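DNA gyrase, B subunit, truncated (Myxococcus xanthus, PDB 3CWV) probably serves as the ATP-binding subunit of a type II topoisomerase, coupling ATP hydrolysis to breakage, passage and rejoining of double-stranded DNA. Local coordinates at residues A[112-117]-A[153-158]; A[122-127]-A[137-142]. All blocks are in the same frame, centred on the assembly; numbering follows the deposited sequence.

Contact 1: residues A[112-117]-A[153-158]; sequences YQVDIW and VRVHFV
Asp115 and Arg154 sit opposite each other as a hydrogen-bonded pair of two antiparallel strands, Asp115 N donating to Arg154 O at 2.9 Å and Arg154 N returning a bond to Asp115 O. Gln113 and His156 repeat the exchange two residues along. Alternating with these pairs are the non-hydrogen-bonded ones, whose side chains turn to the other face and meet as hydrocarbon. There Val114 and Val155 lie side by side, CG2 to CG2 at 4.2 Å. Tyr112 CB touches Phe157 CB at 3.8 Å. In Tyr112, CG stands between the backbone N and the carbonyl carbon (chi1 65°), and the ring leads away from the partner strand. Branched and aromatic residues suit this face of the mixed sheet because helix 75-82 packs on it, Leu78 against Val114 and Ile116, in the alpha/beta sandwich expected of a GHKL ATPase domain such as that of GyrB.

The face of Gln113, Asp115, Arg154 and His156 is polar. Gln113 NE2 lies 2.9 Å from Asp115 OD2, in a nearly straight bond (176°) that uses the syn lone pair of the carboxylate. A water also bonds Asp115 OD2, at 2.6 Å, and Gln113 O, while accepting from Arg154 NH2 at 3.2 Å. Arg154 runs extended from CG to NE, and its CB meets the edge of the Trp117 indole in the ring plane, 3.8 Å from CZ3. From the neighbouring strand 121-128, Arg124 (by a salt bridge) and Gln122 NE2 bond the other oxygen of Asp115, OD1; Trp117 NE1 bonds Glu143 O.

Asp115 OD2 and Arg154 NH2 remain 4.6 Å apart, too far for a salt bridge, so water relays between opposite charges. With donors at both oxygens, this buried aspartate is likely to stay ionised.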
ATOM      1  N   TYR A 112     -20.403  -9.531   9.567  1.00 22.79           N
ATOM      2  CA  TYR A 112     -19.072  -9.981   9.298  1.00 21.47           C
ATOM      3  C   TYR A 112     -18.739 -11.273  10.032  1.00 21.08           C
ATOM      4  O   TYR A 112     -19.470 -11.703  10.923  1.00 23.02           O
ATOM      5  CB  TYR A 112     -18.033  -8.908   9.638  1.00 18.42           C
ATOM      6  CG  TYR A 112     -17.844  -8.470  11.074  1.00 24.06           C
ATOM      7  CD1 TYR A 112     -18.218  -7.184  11.474  1.00 21.45           C
ATOM      8  CD2 TYR A 112     -17.223  -9.294  12.024  1.00 22.85           C
ATOM      9  CE1 TYR A 112     -17.988  -6.738  12.769  1.00 20.63           C
ATOM     10  CE2 TYR A 112     -16.985  -8.840  13.322  1.00 17.90           C
ATOM     11  CZ  TYR A 112     -17.376  -7.558  13.676  1.00 21.68           C
ATOM     12  OH  TYR A 112     -17.140  -7.088  14.939  1.00 22.15           O
ATOM     13  N   GLN A 113     -17.629 -11.858   9.630  1.00 21.71           N
ATOM     14  CA  GLN A 113     -17.093 -13.041  10.310  1.00 20.53           C
ATOM     15  C   GLN A 113     -15.597 -12.932  10.322  1.00 20.19           C
ATOM     16  O   GLN A 113     -14.974 -12.745   9.275  1.00 22.85           O
ATOM     17  CB  GLN A 113     -17.536 -14.310   9.591  1.00 22.33           C
ATOM     18  CG  GLN A 113     -16.898 -15.573  10.175  1.00 22.27           C
ATOM     19  CD  GLN A 113     -17.451 -16.835   9.526  1.00 26.25           C
ATOM     20  OE1 GLN A 113     -18.660 -16.955   9.338  1.00 24.01           O
ATOM     21  NE2 GLN A 113     -16.562 -17.783   9.178  1.00 28.35           N
ATOM     22  N   VAL A 114     -14.998 -13.039  11.504  1.00 21.52           N
ATOM     23  CA  VAL A 114     -13.562 -13.002  11.585  1.00 19.25           C
ATOM     24  C   VAL A 114     -13.077 -14.373  12.120  1.00 20.58           C
ATOM     25  O   VAL A 114     -13.577 -14.838  13.121  1.00 22.00           O
ATOM     26  CB  VAL A 114     -13.120 -11.878  12.554  1.00 22.53           C
ATOM     27  CG1 VAL A 114     -11.617 -11.907  12.815  1.00 21.45           C
ATOM     28  CG2 VAL A 114     -13.506 -10.492  11.970  1.00 20.04           C
ATOM     29  N   ASP A 115     -12.093 -14.959  11.462  1.00 21.24           N
ATOM     30  CA  ASP A 115     -11.505 -16.236  11.918  1.00 24.91           C
ATOM     31  C   ASP A 115     -10.044 -16.021  12.228  1.00 22.98           C
ATOM     32  O   ASP A 115      -9.340 -15.337  11.489  1.00 24.63           O
ATOM     33  CB  ASP A 115     -11.643 -17.302  10.846  1.00 22.55           C
ATOM     34  CG  ASP A 115     -13.081 -17.743  10.629  1.00 29.64           C
ATOM     35  OD1 ASP A 115     -13.535 -18.627  11.383  1.00 30.40           O
ATOM     36  OD2 ASP A 115     -13.749 -17.252   9.672  1.00 29.35           O
ATOM     37  N   ILE A 116      -9.577 -16.588  13.338  1.00 23.76           N
ATOM     38  CA  ILE A 116      -8.183 -16.433  13.720  1.00 23.31           C
ATOM     39  C   ILE A 116      -7.675 -17.858  13.970  1.00 24.57           C
ATOM     40  O   ILE A 116      -8.309 -18.611  14.708  1.00 24.34           O
ATOM     41  CB  ILE A 116      -7.987 -15.577  15.018  1.00 25.00           C
ATOM     42  CG1 ILE A 116      -8.737 -14.229  14.972  1.00 24.54           C
ATOM     43  CG2 ILE A 116      -6.499 -15.331  15.295  1.00 25.01           C
ATOM     44  CD1 ILE A 116     -10.056 -14.252  15.759  1.00 22.13           C
ATOM     45  N   TRP A 117      -6.570 -18.218  13.324  1.00 24.16           N
ATOM     46  CA  TRP A 117      -5.967 -19.546  13.497  1.00 28.38           C
ATOM     47  C   TRP A 117      -4.671 -19.303  14.254  1.00 27.23           C
ATOM     48  O   TRP A 117      -3.914 -18.401  13.908  1.00 25.66           O
ATOM     49  CB  TRP A 117      -5.629 -20.196  12.142  1.00 26.73           C
ATOM     50  CG  TRP A 117      -6.796 -20.690  11.302  1.00 28.39           C
ATOM     51  CD1 TRP A 117      -7.278 -21.957  11.224  1.00 28.15           C
ATOM     52  CD2 TRP A 117      -7.588 -19.901  10.388  1.00 28.11           C
ATOM     53  NE1 TRP A 117      -8.332 -22.011  10.326  1.00 30.10           N
ATOM     54  CE2 TRP A 117      -8.536 -20.761   9.800  1.00 28.28           C
ATOM     55  CE3 TRP A 117      -7.586 -18.550  10.032  1.00 27.73           C
ATOM     56  CZ2 TRP A 117      -9.474 -20.320   8.866  1.00 26.45           C
ATOM     57  CZ3 TRP A 117      -8.520 -18.102   9.101  1.00 24.12           C
ATOM     58  CH2 TRP A 117      -9.442 -18.984   8.518  1.00 25.42           C
ATOM     59  N   VAL A 153      -5.337 -14.831   9.891  1.00 23.47           N
ATOM     60  CA  VAL A 153      -6.575 -14.170  10.234  1.00 22.16           C
ATOM     61  C   VAL A 153      -7.345 -13.900   8.926  1.00 21.12           C
ATOM     62  O   VAL A 153      -6.745 -13.499   7.929  1.00 21.49           O
ATOM     63  CB  VAL A 153      -6.336 -12.872  11.054  1.00 23.45           C
ATOM     64  CG1 VAL A 153      -5.238 -12.020  10.414  1.00 23.14           C
ATOM     65  CG2 VAL A 153      -7.644 -12.086  11.244  1.00 22.72           C
ATOM     66  N   ARG A 154      -8.629 -14.210   8.940  1.00 22.96           N
ATOM     67  CA  ARG A 154      -9.530 -13.870   7.827  1.00 24.12           C
ATOM     68  C   ARG A 154     -10.633 -12.932   8.308  1.00 24.40           C
ATOM     69  O   ARG A 154     -11.247 -13.170   9.336  1.00 25.36           O
ATOM     70  CB  ARG A 154     -10.150 -15.153   7.259  1.00 24.04           C
ATOM     71  CG  ARG A 154     -11.104 -14.947   6.060  1.00 24.57           C
ATOM     72  CD  ARG A 154     -11.796 -16.316   5.784  1.00 30.45           C
ATOM     73  NE  ARG A 154     -12.460 -16.354   4.479  1.00 39.72           N
ATOM     74  CZ  ARG A 154     -13.783 -16.314   4.285  1.00 40.80           C
ATOM     75  NH1 ARG A 154     -14.266 -16.378   3.047  1.00 39.22           N
ATOM     76  NH2 ARG A 154     -14.623 -16.234   5.310  1.00 37.24           N
ATOM     77  N   VAL A 155     -10.896 -11.876   7.545  1.00 22.76           N
ATOM     78  CA  VAL A 155     -11.975 -10.958   7.873  1.00 22.83           C
ATOM     79  C   VAL A 155     -12.902 -11.011   6.659  1.00 22.25           C
ATOM     80  O   VAL A 155     -12.468 -10.735   5.562  1.00 20.84           O
ATOM     81  CB  VAL A 155     -11.473  -9.515   8.039  1.00 24.11           C
ATOM     82  CG1 VAL A 155     -12.657  -8.550   8.234  1.00 18.27           C
ATOM     83  CG2 VAL A 155     -10.554  -9.411   9.244  1.00 22.00           C
ATOM     84  N   HIS A 156     -14.135 -11.439   6.859  1.00 20.26           N
ATOM     85  CA  HIS A 156     -15.101 -11.549   5.750  1.00 23.36           C
ATOM     86  C   HIS A 156     -16.231 -10.607   6.119  1.00 24.60           C
ATOM     87  O   HIS A 156     -16.722 -10.683   7.227  1.00 26.14           O
ATOM     88  CB  HIS A 156     -15.653 -12.969   5.664  1.00 26.26           C
ATOM     89  CG  HIS A 156     -16.815 -13.106   4.723  1.00 32.63           C
ATOM     90  ND1 HIS A 156     -18.130 -12.969   5.125  1.00 40.98           N
ATOM     91  CD2 HIS A 156     -16.851 -13.331   3.392  1.00 35.06           C
ATOM     92  CE1 HIS A 156     -18.924 -13.147   4.082  1.00 37.94           C
ATOM     93  NE2 HIS A 156     -18.170 -13.380   3.020  1.00 33.89           N
ATOM     94  N   PHE A 157     -16.670  -9.738   5.202  1.00 23.40           N
ATOM     95  CA  PHE A 157     -17.734  -8.800   5.559  1.00 22.01           C
ATOM     96  C   PHE A 157     -18.581  -8.426   4.350  1.00 21.87           C
ATOM     97  O   PHE A 157     -18.190  -8.647   3.201  1.00 21.33           O
ATOM     98  CB  PHE A 157     -17.191  -7.525   6.247  1.00 22.14           C
ATOM     99  CG  PHE A 157     -16.465  -6.589   5.318  1.00 24.64           C
ATOM    100  CD1 PHE A 157     -17.107  -5.472   4.802  1.00 22.85           C
ATOM    101  CD2 PHE A 157     -15.151  -6.831   4.947  1.00 26.88           C
ATOM    102  CE1 PHE A 157     -16.429  -4.598   3.917  1.00 27.31           C
ATOM    103  CE2 PHE A 157     -14.472  -5.974   4.072  1.00 28.74           C
ATOM    104  CZ  PHE A 157     -15.112  -4.868   3.544  1.00 23.86           C
ATOM    105  N   VAL A 158     -19.754  -7.883   4.653  1.00 24.55           N
ATOM    106  CA  VAL A 158     -20.719  -7.435   3.663  1.00 24.08           C
ATOM    107  C   VAL A 158     -21.042  -5.962   3.947  1.00 22.17           C
ATOM    108  O   VAL A 158     -21.646  -5.637   4.965  1.00 19.86           O
ATOM    109  CB  VAL A 158     -22.025  -8.276   3.745  1.00 25.14           C
ATOM    110  CG1 VAL A 158     -23.020  -7.845   2.647  1.00 25.24           C
ATOM    111  CG2 VAL A 158     -21.698  -9.784   3.621  1.00 27.26           C
TER
HETATM  112  O   HOH W   1     -13.731 -15.164   8.145  1.00 22.54           O

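Contact 2: residues A[122-127]-A[137-142]; sequences QWRVMG and AAVTPM
Gln122 and Val139 pack against each other in the beta hairpin of strands 121-128 and 131-139. The glutamine CB meets Met142 CG at 3.8 Å. Its CG, anti to the backbone N (chi1 179°), rests on Val139 CB and CG2, and CD comes within 3.6 Å of Val139 CB. At the tip, OE1 lies by Val139 CG1 while accepting from Glu143 N, and NE2 is the donor turned to Asp115: the long amide suits a place needing both a donor and an acceptor. Val139 CG2 also sits 3.6 Å above one face of the Arg124 guanidinium, toward its rim, and that group reaches Glu143 in a further salt bridge.

On the other face of the hairpin, Trp123 lies flat against the Ala137-Ala138 peptide, with Ala137 C over the ring centre and Ala138 N 3.4 Å above the plane. Ala138 CB, small enough to lie beside the ring, meets Trp123 CZ3 at 3.9 Å. An alanine in place of Trp123 would probably leave that peptide without its aromatic cover and Glu135 O without the NE1 donor. A water joins the backbones, accepting from Gln122 N at 3.1 Å and donating to Val139 O at 2.6 Å.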
ATOM      1  N   GLN A 122      -8.556 -22.682  16.149  1.00 30.18           N
ATOM      2  CA  GLN A 122      -9.234 -21.614  15.425  1.00 28.85           C
ATOM      3  C   GLN A 122     -10.319 -20.974  16.303  1.00 29.51           C
ATOM      4  O   GLN A 122     -11.092 -21.663  17.001  1.00 29.74           O
ATOM      5  CB  GLN A 122      -9.842 -22.199  14.135  1.00 30.31           C
ATOM      6  CG  GLN A 122     -10.618 -21.209  13.252  1.00 25.16           C
ATOM      7  CD  GLN A 122     -11.214 -21.849  12.028  1.00 29.05           C
ATOM      8  OE1 GLN A 122     -10.980 -23.034  11.747  1.00 32.65           O
ATOM      9  NE2 GLN A 122     -12.000 -21.072  11.270  1.00 23.74           N
ATOM     10  N   TRP A 123     -10.397 -19.647  16.250  1.00 26.74           N
ATOM     11  CA  TRP A 123     -11.417 -18.911  16.976  1.00 26.34           C
ATOM     12  C   TRP A 123     -12.197 -18.068  15.969  1.00 23.55           C
ATOM     13  O   TRP A 123     -11.609 -17.579  15.013  1.00 25.37           O
ATOM     14  CB  TRP A 123     -10.739 -17.991  17.992  1.00 25.30           C
ATOM     15  CG  TRP A 123     -11.693 -17.435  18.983  1.00 27.07           C
ATOM     16  CD1 TRP A 123     -12.292 -16.186  18.974  1.00 23.95           C
ATOM     17  CD2 TRP A 123     -12.192 -18.119  20.137  1.00 27.96           C
ATOM     18  NE1 TRP A 123     -13.140 -16.074  20.062  1.00 24.55           N
ATOM     19  CE2 TRP A 123     -13.093 -17.248  20.784  1.00 32.28           C
ATOM     20  CE3 TRP A 123     -11.953 -19.393  20.689  1.00 31.84           C
ATOM     21  CZ2 TRP A 123     -13.760 -17.606  21.968  1.00 31.09           C
ATOM     22  CZ3 TRP A 123     -12.625 -19.758  21.855  1.00 31.65           C
ATOM     23  CH2 TRP A 123     -13.515 -18.862  22.486  1.00 31.83           C
ATOM     24  N   ARG A 124     -13.489 -17.881  16.215  1.00 24.38           N
ATOM     25  CA  ARG A 124     -14.374 -17.171  15.287  1.00 24.34           C
ATOM     26  C   ARG A 124     -15.222 -16.124  16.020  1.00 25.50           C
ATOM     27  O   ARG A 124     -15.896 -16.451  17.007  1.00 24.22           O
ATOM     28  CB  ARG A 124     -15.293 -18.169  14.566  1.00 26.13           C
ATOM     29  CG  ARG A 124     -16.257 -17.533  13.509  1.00 23.16           C
ATOM     30  CD  ARG A 124     -17.035 -18.630  12.782  1.00 28.24           C
ATOM     31  NE  ARG A 124     -16.134 -19.381  11.908  1.00 26.06           N
ATOM     32  CZ  ARG A 124     -16.398 -20.550  11.347  1.00 27.59           C
ATOM     33  NH1 ARG A 124     -17.550 -21.162  11.576  1.00 29.04           N
ATOM     34  NH2 ARG A 124     -15.483 -21.123  10.583  1.00 30.00           N
ATOM     35  N   VAL A 125     -15.238 -14.892  15.493  1.00 24.09           N
ATOM     36  CA  VAL A 125     -16.051 -13.793  16.032  1.00 23.59           C
ATOM     37  C   VAL A 125     -17.047 -13.353  14.952  1.00 23.76           C
ATOM     38  O   VAL A 125     -16.629 -13.044  13.842  1.00 23.39           O
ATOM     39  CB  VAL A 125     -15.169 -12.561  16.368  1.00 26.51           C
ATOM     40  CG1 VAL A 125     -16.040 -11.377  16.970  1.00 24.90           C
ATOM     41  CG2 VAL A 125     -14.004 -12.957  17.281  1.00 24.32           C
ATOM     42  N   MET A 126     -18.341 -13.377  15.267  1.00 22.79           N
ATOM     43  CA  MET A 126     -19.380 -12.975  14.319  1.00 23.77           C
ATOM     44  C   MET A 126     -19.682 -11.511  14.571  1.00 23.01           C
ATOM     45  O   MET A 126     -19.520 -11.030  15.690  1.00 24.56           O
ATOM     46  CB  MET A 126     -20.675 -13.808  14.498  1.00 23.73           C
ATOM     47  CG  MET A 126     -20.485 -15.369  14.187  1.00 27.03           C
ATOM     48  SD  MET A 126     -19.723 -15.815  12.639  1.00 19.79           S
ATOM     49  CE  MET A 126     -20.965 -15.216  11.511  1.00 31.71           C
ATOM     50  N   GLY A 127     -20.121 -10.807  13.526  1.00 23.74           N
ATOM     51  CA  GLY A 127     -20.495  -9.407  13.682  1.00 20.81           C
ATOM     52  C   GLY A 127     -21.874  -9.185  13.055  1.00 23.04           C
ATOM     53  O   GLY A 127     -22.203  -9.806  12.043  1.00 23.37           O
ATOM     54  N   ALA A 137     -16.307 -17.703  19.530  1.00 30.82           N
ATOM     55  CA  ALA A 137     -16.384 -19.107  19.971  1.00 30.96           C
ATOM     56  C   ALA A 137     -15.382 -19.907  19.196  1.00 31.05           C
ATOM     57  O   ALA A 137     -15.012 -19.509  18.097  1.00 29.43           O
ATOM     58  CB  ALA A 137     -17.779 -19.681  19.728  1.00 32.47           C
ATOM     59  N   ALA A 138     -14.962 -21.051  19.750  1.00 32.28           N
ATOM     60  CA  ALA A 138     -14.002 -21.938  19.074  1.00 31.57           C
ATOM     61  C   ALA A 138     -14.639 -22.551  17.835  1.00 32.32           C
ATOM     62  O   ALA A 138     -15.859 -22.733  17.778  1.00 31.18           O
ATOM     63  CB  ALA A 138     -13.501 -23.048  20.024  1.00 33.03           C
ATOM     64  N   VAL A 139     -13.804 -22.848  16.840  1.00 32.13           N
ATOM     65  CA  VAL A 139     -14.198 -23.635  15.686  1.00 33.28           C
ATOM     66  C   VAL A 139     -13.510 -24.987  15.862  1.00 36.06           C
ATOM     67  O   VAL A 139     -12.287 -25.088  15.773  1.00 34.81           O
ATOM     68  CB  VAL A 139     -13.746 -22.975  14.367  1.00 32.93           C
ATOM     69  CG1 VAL A 139     -14.259 -23.750  13.173  1.00 32.66           C
ATOM     70  CG2 VAL A 139     -14.245 -21.507  14.311  1.00 26.99           C
ATOM     71  N   THR A 140     -14.305 -26.010  16.149  1.00 40.29           N
ATOM     72  CA  THR A 140     -13.786 -27.365  16.380  1.00 44.94           C
ATOM     73  C   THR A 140     -14.602 -28.384  15.567  1.00 46.13           C
ATOM     74  O   THR A 140     -15.831 -28.421  15.658  1.00 48.92           O
ATOM     75  CB  THR A 140     -13.816 -27.731  17.882  1.00 45.27           C
ATOM     76  OG1 THR A 140     -15.163 -27.687  18.351  1.00 51.31           O
ATOM     77  CG2 THR A 140     -13.000 -26.742  18.715  1.00 44.65           C
ATOM     78  N   PRO A 141     -13.926 -29.189  14.728  1.00 47.29           N
ATOM     79  CA  PRO A 141     -12.482 -29.154  14.539  1.00 46.64           C
ATOM     80  C   PRO A 141     -12.104 -27.924  13.691  1.00 44.82           C
ATOM     81  O   PRO A 141     -12.963 -27.356  13.019  1.00 42.95           O
ATOM     82  CB  PRO A 141     -12.215 -30.439  13.749  1.00 46.84           C
ATOM     83  CG  PRO A 141     -13.455 -30.585  12.911  1.00 48.34           C
ATOM     84  CD  PRO A 141     -14.574 -30.172  13.837  1.00 47.16           C
ATOM     85  N   MET A 142     -10.831 -27.548  13.766  1.00 44.68           N
ATOM     86  CA  MET A 142     -10.204 -26.494  12.983  1.00 44.62           C
ATOM     87  C   MET A 142     -10.462 -26.707  11.490  1.00 45.49           C
ATOM     88  O   MET A 142     -10.295 -27.815  10.961  1.00 45.51           O
ATOM     89  CB  MET A 142      -8.688 -26.518  13.256  1.00 45.53           C
ATOM     90  CG  MET A 142      -7.953 -25.232  12.950  1.00 46.87           C
ATOM     91  SD  MET A 142      -6.147 -25.358  12.871  1.00 43.63           S
ATOM     92  CE  MET A 142      -5.839 -25.751  11.148  1.00 45.68           C
TER
HETATM   93  O   HOH W   2     -10.095 -25.109  17.223  1.00 35.55           O

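How the contacts relate
Both contacts belong to one mixed sheet, where strand 109-118 lies beside strand 121-128 and the order runs 131-139, 121-128, 109-118, 151-159. Contact 1 therefore joins inner strands, whereas contact 2 adds the outermost strand on that side; their centres are about 10 Å apart. In the sequence, both segments of contact 2 fall between those of contact 1. The two meet through the backbone, with Trp123 N 2.8 Å from Ile116 O in a probable hydrogen bond, and through a salt bridge of 2.8 Å from Arg124 NE to Asp115 OD1. On the opposite face helix 75-82 continues onto segment 122-127, Ala75 touching Trp123 and Val79 touching Val125.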